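Long-range contacts in metallo-beta-lactamase 1 (Acinetobacter baumannii, PDB 5MMD), which probably hydrolyses beta-lactam antibiotics to substituted beta-amino acids with the help of bound zinc ions, and so probably confers antibiotic resistance: residues Leu37-Gly42 against Asp128-Val133; Gly43-Ile48 against Tyr69-Ser74. All blocks are in the same frame, centred on the assembly; numbering follows the deposited sequence.

Contact 1: Leu37-Gly42 against Asp128-Val133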
ATOM      1  N   LEU A  37      -5.623  -3.122  -1.408  1.00  9.94           N
ATOM      2  CA  LEU A  37      -6.530  -4.200  -1.000  1.00 11.16           C
ATOM      3  C   LEU A  37      -7.830  -3.666  -0.444  1.00 11.43           C
ATOM      4  O   LEU A  37      -7.923  -2.546   0.045  1.00 11.54           O
ATOM      5  CB  LEU A  37      -5.884  -5.119   0.044  1.00 11.61           C
ATOM      6  CG  LEU A  37      -4.587  -5.868  -0.310  1.00 10.79           C
ATOM      7  CD1 LEU A  37      -4.005  -6.630   0.870  1.00 12.55           C
ATOM      8  CD2 LEU A  37      -4.801  -6.846  -1.477  1.00 12.26           C
ATOM      9  N   VAL A  38      -8.837  -4.523  -0.477  1.00 12.29           N
ATOM     10  CA  VAL A  38      -9.998  -4.343   0.357  1.00 13.43           C
ATOM     11  C   VAL A  38     -10.032  -5.594   1.252  1.00 13.46           C
ATOM     12  O   VAL A  38     -10.032  -6.744   0.773  1.00 13.79           O
ATOM     13  CB  VAL A  38     -11.313  -4.183  -0.455  1.00 13.96           C
ATOM     14  CG1 VAL A  38     -12.500  -3.937   0.482  1.00 14.71           C
ATOM     15  CG2 VAL A  38     -11.194  -3.095  -1.462  1.00 13.60           C
ATOM     16  N   VAL A  39     -10.051  -5.364   2.559  1.00 13.64           N
ATOM     17  CA  VAL A  39     -10.061  -6.443   3.531  1.00 14.81           C
ATOM     18  C   VAL A  39     -11.352  -6.427   4.361  1.00 15.56           C
ATOM     19  O   VAL A  39     -11.760  -5.397   4.896  1.00 15.78           O
ATOM     20  CB  VAL A  39      -8.863  -6.332   4.457  1.00 14.99           C
ATOM     21  CG1 VAL A  39      -8.870  -7.444   5.476  1.00 17.18           C
ATOM     22  CG2 VAL A  39      -7.572  -6.287   3.664  1.00 13.25           C
ATOM     23  N   ILE A  40     -11.967  -7.589   4.476  1.00 16.49           N
ATOM     24  CA  ILE A  40     -13.218  -7.742   5.190  1.00 16.71           C
ATOM     25  C   ILE A  40     -13.082  -8.516   6.480  1.00 17.92           C
ATOM     26  O   ILE A  40     -12.479  -9.587   6.514  1.00 18.44           O
ATOM     27  CB  ILE A  40     -14.248  -8.484   4.350  1.00 17.04           C
ATOM     28  CG1 ILE A  40     -14.247  -8.004   2.915  1.00 15.70           C
ATOM     29  CG2 ILE A  40     -15.655  -8.412   5.017  1.00 18.17           C
ATOM     30  CD1 ILE A  40     -14.596  -6.616   2.735  1.00 15.81           C
ATOM     31  N   SER A  41     -13.726  -7.985   7.522  1.00 18.86           N
ATOM     32  CA  SER A  41     -13.905  -8.673   8.778  1.00 20.69           C
ATOM     33  C   SER A  41     -15.305  -8.353   9.337  1.00 21.92           C
ATOM     34  O   SER A  41     -15.657  -7.193   9.534  1.00 21.74           O
ATOM     35  CB  SER A  41     -12.828  -8.264   9.769  1.00 21.50           C
ATOM     36  OG  SER A  41     -12.980  -8.939  11.002  1.00 23.04           O
ATOM     37  N   GLY A  42     -16.115  -9.390   9.542  1.00 23.36           N
ATOM     38  CA  GLY A  42     -17.421  -9.206  10.160  1.00 25.12           C
ATOM     39  C   GLY A  42     -18.284  -8.229   9.394  1.00 24.13           C
ATOM     40  O   GLY A  42     -18.988  -7.418   9.971  1.00 25.01           O
ATOM     41  N   ASP A 128      -9.988  -3.513  14.967  1.00 23.37           N
ATOM     42  CA  ASP A 128      -9.916  -4.469  16.095  1.00 24.93           C
ATOM     43  C   ASP A 128      -8.787  -5.469  15.919  1.00 24.38           C
ATOM     44  O   ASP A 128      -8.917  -6.676  16.256  1.00 25.15           O
ATOM     45  CB  ASP A 128     -11.215  -5.223  16.262  1.00 26.33           C
ATOM     46  CG  ASP A 128     -12.387  -4.318  16.520  1.00 27.48           C
ATOM     47  OD1 ASP A 128     -12.209  -3.223  17.076  1.00 27.95           O
ATOM     48  OD2 ASP A 128     -13.518  -4.724  16.199  1.00 28.41           O
ATOM     49  N   GLY A 129      -7.679  -4.955  15.399  1.00 22.68           N
ATOM     50  CA  GLY A 129      -6.449  -5.710  15.304  1.00 22.14           C
ATOM     51  C   GLY A 129      -6.444  -6.644  14.103  1.00 20.99           C
ATOM     52  O   GLY A 129      -5.496  -7.388  13.895  1.00 20.86           O
ATOM     53  N   PHE A 130      -7.483  -6.578  13.283  1.00 20.65           N
ATOM     54  CA  PHE A 130      -7.507  -7.399  12.057  1.00 19.83           C
ATOM     55  C   PHE A 130      -6.390  -6.969  11.105  1.00 18.68           C
ATOM     56  O   PHE A 130      -5.868  -7.807  10.357  1.00 19.04           O
ATOM     57  CB  PHE A 130      -8.870  -7.314  11.366  1.00 19.77           C
ATOM     58  CG  PHE A 130      -9.188  -8.504  10.490  1.00 20.55           C
ATOM     59  CD1 PHE A 130      -9.062  -8.423   9.114  1.00 19.29           C
ATOM     60  CD2 PHE A 130      -9.608  -9.702  11.047  1.00 22.28           C
ATOM     61  CE1 PHE A 130      -9.350  -9.501   8.305  1.00 19.52           C
ATOM     62  CE2 PHE A 130      -9.918 -10.789  10.232  1.00 22.81           C
ATOM     63  CZ  PHE A 130      -9.769 -10.689   8.863  1.00 21.23           C
ATOM     64  N   LEU A 131      -6.018  -5.687  11.129  1.00 18.36           N
ATOM     65  CA  LEU A 131      -4.865  -5.194  10.362  1.00 16.91           C
ATOM     66  C   LEU A 131      -3.766  -4.728  11.312  1.00 17.31           C
ATOM     67  O   LEU A 131      -4.036  -3.997  12.282  1.00 19.41           O
ATOM     68  CB  LEU A 131      -5.259  -4.047   9.432  1.00 17.34           C
ATOM     69  CG  LEU A 131      -6.432  -4.311   8.492  1.00 19.48           C
ATOM     70  CD1 LEU A 131      -6.769  -3.012   7.731  1.00 20.41           C
ATOM     71  CD2 LEU A 131      -6.100  -5.451   7.495  1.00 18.88           C
ATOM     72  N   GLU A 132      -2.537  -5.162  11.064  1.00 15.77           N
ATOM     73  CA  GLU A 132      -1.412  -4.686  11.835  1.00 16.06           C
ATOM     74  C   GLU A 132      -0.537  -3.930  10.851  1.00 14.81           C
ATOM     75  O   GLU A 132      -0.213  -4.428   9.740  1.00 15.33           O
ATOM     76  CB  GLU A 132      -0.655  -5.811  12.510  1.00 17.52           C
ATOM     77  CG  GLU A 132      -1.552  -6.688  13.392  1.00 18.61           C
ATOM     78  CD  GLU A 132      -0.790  -7.795  14.121  1.00 20.44           C
ATOM     79  OE1 GLU A 132       0.347  -8.145  13.724  1.00 19.84           O
ATOM     80  OE2 GLU A 132      -1.310  -8.271  15.142  1.00 21.65           O
ATOM     81  N   VAL A 133      -0.195  -2.716  11.255  1.00 15.07           N
ATOM     82  CA  VAL A 133       0.622  -1.805  10.445  1.00 13.90           C
ATOM     83  C   VAL A 133       2.017  -1.749  11.030  1.00 14.47           C
ATOM     84  O   VAL A 133       2.189  -1.739  12.242  1.00 17.29           O
ATOM     85  CB  VAL A 133       0.004  -0.420  10.380  1.00 14.56           C
ATOM     86  CG1 VAL A 133       0.796   0.517   9.415  1.00 13.59           C
ATOM     87  CG2 VAL A 133      -1.427  -0.515   9.961  1.00 14.19           C
TER
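Ser41 and Val39 meet Phe130 where the two beta-sheets of the metallo-beta-lactamase alpha-beta/beta-alpha sandwich face each other. No hydrogen bond crosses between the two segments; the contact is mostly side-chain packing. Phe130 is the main link. Its CG is anti to the backbone N (chi1 -156°), which places that atom 3.7 Å from Ser41 CB. Ser41 CB sits over the centre of one ring face, 3.6 Å from the centroid, in a CH-pi contact. Val39 comes in at the rim instead: its CG1 lies in the ring plane, 3.5 Å from Phe130 CE1. The buried side of the contact lies deeper, between Val39 and Leu131, whose side chains run past each other in opposite directions. Ile149 of strand 146-149 also touches Val39, Phe130 and Leu131. Toward the solvent side Ser41 and Phe130 are only partly buried. There Ser41 OG lies over the same ring face as its CB, 3.5 Å from Phe130 CD2. At the start of strand 131-134, Phe130 and Leu131 form a classic beta bulge against strand 123-126. On the buried side, Leu131 CD2 approaches Val39 CG1 to 4.0 Å.

Contact 2: Gly43-Ile48 against Tyr69-Ser74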
ATOM      1  N   GLY A  43     -18.210  -8.277   8.078  1.00 22.69           N
ATOM      2  CA  GLY A  43     -19.041  -7.422   7.259  1.00 22.20           C
ATOM      3  C   GLY A  43     -18.458  -6.039   7.038  1.00 21.43           C
ATOM      4  O   GLY A  43     -18.957  -5.307   6.177  1.00 20.36           O
ATOM      5  N   LYS A  44     -17.412  -5.681   7.786  1.00 20.56           N
ATOM      6  CA  LYS A  44     -16.778  -4.370   7.607  1.00 19.68           C
ATOM      7  C   LYS A  44     -15.616  -4.437   6.633  1.00 17.68           C
ATOM      8  O   LYS A  44     -14.786  -5.336   6.726  1.00 17.47           O
ATOM      9  CB  LYS A  44     -16.281  -3.822   8.935  1.00 20.34           C
ATOM     10  CG  LYS A  44     -17.367  -3.852  10.032  1.00 22.92           C
ATOM     11  CD  LYS A  44     -16.811  -3.623  11.432  0.31 23.77           C
ATOM     12  CE  LYS A  44     -17.909  -3.696  12.500  1.00 27.48           C
ATOM     13  NZ  LYS A  44     -18.456  -5.069  12.811  1.00 29.35           N
ATOM     14  N   ALA A  45     -15.524  -3.434   5.763  1.00 16.65           N
ATOM     15  CA  ALA A  45     -14.464  -3.361   4.739  1.00 15.64           C
ATOM     16  C   ALA A  45     -13.437  -2.275   5.037  1.00 16.66           C
ATOM     17  O   ALA A  45     -13.809  -1.130   5.361  1.00 17.79           O
ATOM     18  CB  ALA A  45     -15.054  -3.112   3.380  1.00 14.99           C
ATOM     19  N   PHE A  46     -12.162  -2.626   4.952  1.00 15.07           N
ATOM     20  CA  PHE A  46     -11.116  -1.631   5.163  1.00 14.25           C
ATOM     21  C   PHE A  46     -10.307  -1.532   3.883  1.00 12.94           C
ATOM     22  O   PHE A  46      -9.918  -2.560   3.317  1.00 13.00           O
ATOM     23  CB  PHE A  46     -10.223  -1.996   6.340  1.00 14.15           C
ATOM     24  CG  PHE A  46      -9.612  -0.790   6.996  1.00 14.98           C
ATOM     25  CD1 PHE A  46      -8.493  -0.218   6.479  1.00 14.63           C
ATOM     26  CD2 PHE A  46     -10.201  -0.216   8.101  1.00 17.35           C
ATOM     27  CE1 PHE A  46      -7.923   0.926   7.077  1.00 15.61           C
ATOM     28  CE2 PHE A  46      -9.642   0.916   8.701  1.00 17.45           C
ATOM     29  CZ  PHE A  46      -8.509   1.480   8.156  1.00 15.83           C
ATOM     30  N   ILE A  47     -10.115  -0.314   3.388  1.00 12.11           N
ATOM     31  CA  ILE A  47      -9.279  -0.094   2.194  1.00 11.24           C
ATOM     32  C   ILE A  47      -7.821   0.121   2.550  1.00 11.61           C
ATOM     33  O   ILE A  47      -7.487   1.007   3.357  1.00 11.98           O
ATOM     34  CB  ILE A  47      -9.746   1.099   1.411  1.00 11.60           C
ATOM     35  CG1 ILE A  47     -11.142   0.860   0.913  1.00 12.45           C
ATOM     36  CG2 ILE A  47      -8.835   1.350   0.196  1.00  9.89           C
ATOM     37  CD1 ILE A  47     -11.885   2.124   0.550  1.00 12.94           C
ATOM     38  N   ILE A  48      -6.958  -0.710   1.988  1.00 10.37           N
ATOM     39  CA  ILE A  48      -5.509  -0.507   2.064  1.00 10.65           C
ATOM     40  C   ILE A  48      -5.009   0.100   0.734  1.00  9.58           C
ATOM     41  O   ILE A  48      -4.894  -0.592  -0.279  1.00  9.79           O
ATOM     42  CB  ILE A  48      -4.752  -1.797   2.365  1.00 11.04           C
ATOM     43  CG1 ILE A  48      -5.257  -2.417   3.678  1.00 12.61           C
ATOM     44  CG2 ILE A  48      -3.241  -1.521   2.407  1.00 10.50           C
ATOM     45  CD1 ILE A  48      -4.578  -3.793   4.028  1.00 12.83           C
ATOM     46  N   TYR A  69     -21.169  -4.588   1.977  1.00 20.98           N
ATOM     47  CA  TYR A  69     -20.216  -4.428   3.073  1.00 21.14           C
ATOM     48  C   TYR A  69     -20.368  -3.040   3.700  1.00 21.69           C
ATOM     49  O   TYR A  69     -20.762  -2.082   3.031  1.00 21.73           O
ATOM     50  CB  TYR A  69     -18.791  -4.601   2.594  1.00 18.87           C
ATOM     51  CG  TYR A  69     -18.394  -5.999   2.153  1.00 17.91           C
ATOM     52  CD1 TYR A  69     -18.678  -7.120   2.933  1.00 19.20           C
ATOM     53  CD2 TYR A  69     -17.694  -6.189   0.949  1.00 16.97           C
ATOM     54  CE1 TYR A  69     -18.311  -8.390   2.512  1.00 18.68           C
ATOM     55  CE2 TYR A  69     -17.319  -7.447   0.529  1.00 17.53           C
ATOM     56  CZ  TYR A  69     -17.628  -8.545   1.316  1.00 18.27           C
ATOM     57  OH  TYR A  69     -17.245  -9.801   0.929  1.00 18.07           O
ATOM     58  N   GLU A  70     -20.018  -2.942   4.972  1.00 22.57           N
ATOM     59  CA  GLU A  70     -19.943  -1.658   5.670  1.00 23.75           C
ATOM     60  C   GLU A  70     -18.533  -1.074   5.488  1.00 22.91           C
ATOM     61  O   GLU A  70     -17.541  -1.742   5.730  1.00 23.41           O
ATOM     62  CB  GLU A  70     -20.302  -1.872   7.148  1.00 27.50           C
ATOM     63  CG  GLU A  70     -20.318  -0.618   7.981  1.00 29.47           C
ATOM     64  CD  GLU A  70     -20.883  -0.825   9.377  1.00 32.69           C
ATOM     65  OE1 GLU A  70     -21.282  -1.960   9.750  1.00 34.73           O
ATOM     66  OE2 GLU A  70     -20.957   0.181  10.110  1.00 34.92           O
ATOM     67  N   LEU A  71     -18.419   0.151   5.011  1.00 21.20           N
ATOM     68  CA  LEU A  71     -17.063   0.705   4.826  1.00 20.17           C
ATOM     69  C   LEU A  71     -16.586   1.316   6.117  1.00 19.03           C
ATOM     70  O   LEU A  71     -17.235   2.187   6.648  1.00 20.79           O
ATOM     71  CB  LEU A  71     -17.038   1.737   3.711  1.00 19.35           C
ATOM     72  CG  LEU A  71     -15.682   2.361   3.399  1.00 19.32           C
ATOM     73  CD1 LEU A  71     -14.549   1.319   3.255  1.00 17.85           C
ATOM     74  CD2 LEU A  71     -15.833   3.150   2.113  1.00 18.98           C
ATOM     75  N   ALA A  72     -15.437   0.864   6.596  1.00 17.25           N
ATOM     76  CA  ALA A  72     -14.905   1.273   7.885  1.00 18.93           C
ATOM     77  C   ALA A  72     -13.855   2.393   7.779  1.00 18.63           C
ATOM     78  O   ALA A  72     -13.726   3.218   8.676  1.00 21.06           O
ATOM     79  CB  ALA A  72     -14.310   0.083   8.580  1.00 19.07           C
ATOM     80  N   GLY A  73     -13.124   2.435   6.675  1.00 17.84           N
ATOM     81  CA  GLY A  73     -12.039   3.395   6.518  1.00 16.70           C
ATOM     82  C   GLY A  73     -10.969   3.003   5.502  1.00 15.38           C
ATOM     83  O   GLY A  73     -11.028   1.956   4.862  1.00 13.79           O
ATOM     84  N   SER A  74      -9.968   3.857   5.381  1.00 15.87           N
ATOM     85  CA  SER A  74      -8.833   3.582   4.499  1.00 13.71           C
ATOM     86  C   SER A  74      -7.536   3.942   5.204  1.00 13.58           C
ATOM     87  O   SER A  74      -7.499   4.861   6.038  1.00 16.63           O
ATOM     88  CB  SER A  74      -8.958   4.364   3.184  1.00 14.51           C
ATOM     89  OG  SER A  74      -8.704   5.732   3.413  1.00 18.24           O
TER
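The Phe46 ring lies over the backbone of Gly73 and Ser74, on one face of a parallel strand pair from a beta-alpha-beta crossover. Gly73 O stands over the ring centre, 3.6 Å above its plane. Ser74 N is over the same face but displaced toward the rim. Ala72 CB reaches the ring obliquely, 4.1 Å from Phe46 CD2. Phe46 CG is anti to the backbone N (chi1 -152°), which places it 3.8 Å from Gly73 O. Gly73 carries no CB, which would be tight against Phe46 CE2, so the ring can lie this near the backbone. The Tyr69 ring is met obliquely by Gly43 O, which also accepts a bond from Glu70 N. Strands 44-48 and 70-74 are held by further backbone bonds from Ala45 N to Glu70 O, from Ala72 N to Ala45 O and from Ile47 N to Gly73 O. Gly73 O thus takes a hydrogen bond while lying over the ring. Lys44 and Glu70 share the Phe46 side of the sheet at its exposed end; their charges are opposite but not in contact. Ala45, Ile47, Leu71 and Ser74 point to the other side, where helix 54-66 covers Ala45, Ile47 and Leu71. There the Ile47 and Leu71 side chains meet at an angle, CD1 to CD1 3.9 Å.

In the fold
From the N terminus, the chain runs along strand 32-41, turns at Gly42 and Gly43, and returns as strand 44-48. Helix 54-66 then carries it to strand 70-75, where contact 2 closes the shorter loop. Contact 1 closes much later, at 128-133, so contact 2 is nested inside its loop. Contact 2 joins neighbouring strands of the seven-stranded sheet; contact 1 ties that sheet to the five-stranded one. The two meet directly. Val39 O probably takes a hydrogen bond from Phe46 N, and Leu37 O from Ile48 N. Leu131 packs on Phe46, so the Phe46 ring also lies at the seam between the sheets.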